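Local coordinates for Ps01740 (Pseudomonas sp. UW4, PDB 5UIF), which belongs to the tautomerase superfamily as a homologue of cis-3-chloroacrylic acid dehalogenase and probably acts as a dehalogenase through its amino-terminal proline, at the interface of chains A and B. Sequence-based numbering; all coordinates share one arbitrary frame. Chains: chain A/B, Ps01740.

The interface of chains A and B. Residues chain A 53, 60, 96, 98-99; chain B 37, 40, 111-112.
A:Thr53 and B:His40 join two subunits of this tautomerase-superfamily trimer, side chains running side by side from strands paired as an antiparallel bridge (A:Thr53 in strand 51-53, B:His40 in strand 40-46). The hydroxyl OG1 of A:Thr53 hydrogen-bonds the imidazole ND1 of B:His40 at 2.8 Å; either group could be the donor. Threonine suits the place because its branch serves two needs. With OG1 beside its own backbone N (chi1 -62°), the methyl CG2 is turned toward the ring's CE1, at 3.6 Å, and also meets the carbonyl O of B:Ser37. A:Pro60 slides past the histidine in the opposite direction, its rigid ring bringing CB to 3.6 Å from ND1, off one face of the imidazole. Over the same face, toward NE2, the methyl CG2 of A:Val99 lies 3.9 Å from that nitrogen, while A:Thr53 sets OG1 near the ring plane at the ND1 edge and tilts CG2 toward the opposite face. Histidine suits its place by offering an edge nitrogen to the hydroxyl and a flat face to the proline and valine carbons. An alanine in place of B:His40 would probably leave the threonine hydroxyl without this partner and a gap against A:Pro60 and A:Val99, where the ring face had been.

Packing is looser toward B:Glu112, the last residue modelled in its chain. Its CG sits between backbone N and carbonyl carbon (chi1 47°), and the extended chain runs alongside A:Val99, touching CG2 with CB at 3.9 Å and with the carboxylate OE1 at 3.7 Å. The aliphatic stem suits a valine neighbour, while the carboxylate probably gains little from it. The backbones of A:Val98 and A:Val99 pass those of B:Glu112 and B:Met111 at van der Waals distance.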
# COMPACT_ATOMS: atom_id res chain seq x y z
N THR A 53 16.87 -6.40 -0.03
CA THR A 53 17.52 -5.40 0.80
C THR A 53 18.96 -5.22 0.33
O THR A 53 19.71 -6.19 0.23
CB THR A 53 17.51 -5.79 2.29
OG1 THR A 53 16.16 -5.89 2.75
CG2 THR A 53 18.24 -4.75 3.13
N PRO A 60 13.04 -8.70 4.86
CA PRO A 60 12.65 -7.59 5.73
C PRO A 60 11.18 -7.68 6.14
O PRO A 60 10.41 -8.40 5.51
CB PRO A 60 12.89 -6.36 4.85
CG PRO A 60 12.65 -6.87 3.47
CD PRO A 60 13.13 -8.29 3.45
N ASN A 96 17.38 -4.29 12.17
CA ASN A 96 17.78 -3.74 10.88
C ASN A 96 16.99 -4.35 9.73
O ASN A 96 17.11 -3.91 8.58
CB ASN A 96 19.28 -3.97 10.65
CG ASN A 96 20.14 -3.21 11.64
OD1 ASN A 96 19.79 -2.10 12.06
ND2 ASN A 96 21.26 -3.80 12.02
N VAL A 98 13.56 -4.79 10.17
CA VAL A 98 12.19 -4.46 10.53
C VAL A 98 11.92 -2.97 10.34
O VAL A 98 12.64 -2.13 10.89
CB VAL A 98 11.87 -4.85 11.99
CG1 VAL A 98 10.52 -4.30 12.41
CG2 VAL A 98 11.92 -6.36 12.16
N VAL A 99 10.90 -2.64 9.56
CA VAL A 99 10.56 -1.24 9.30
C VAL A 99 9.10 -0.96 9.66
O VAL A 99 8.19 -1.63 9.19
CB VAL A 99 10.79 -0.87 7.82
CG1 VAL A 99 10.32 0.55 7.55
CG2 VAL A 99 12.26 -1.03 7.46
N SER B 37 21.91 -0.37 2.43
CA SER B 37 21.37 -1.24 3.47
C SER B 37 19.99 -0.81 3.95
O SER B 37 19.26 -1.60 4.54
CB SER B 37 22.34 -1.29 4.66
OG SER B 37 22.48 -0.02 5.26
N HIS B 40 14.88 -0.98 0.59
CA HIS B 40 14.12 -2.22 0.47
C HIS B 40 13.23 -2.20 -0.77
O HIS B 40 12.46 -1.26 -0.97
CB HIS B 40 13.26 -2.45 1.72
CG HIS B 40 14.04 -2.45 3.00
ND1 HIS B 40 14.71 -3.56 3.47
CD2 HIS B 40 14.24 -1.47 3.92
CE1 HIS B 40 15.30 -3.26 4.61
NE2 HIS B 40 15.03 -2.01 4.91
N MET B 111 10.40 4.20 11.55
CA MET B 111 11.39 3.69 12.48
C MET B 111 12.00 2.40 11.94
O MET B 111 11.28 1.48 11.55
CB MET B 111 10.78 3.45 13.86
CG MET B 111 11.76 2.96 14.90
SD MET B 111 11.02 2.75 16.53
CE MET B 111 10.65 4.45 16.95
N GLU B 112 13.33 2.33 11.92
CA GLU B 112 14.03 1.17 11.37
C GLU B 112 15.39 0.98 12.02
O GLU B 112 16.06 1.95 12.37
CB GLU B 112 14.18 1.33 9.86
CG GLU B 112 14.69 2.69 9.45
CD GLU B 112 14.59 2.94 7.96
OE1 GLU B 112 14.35 1.97 7.21
OE2 GLU B 112 14.74 4.10 7.55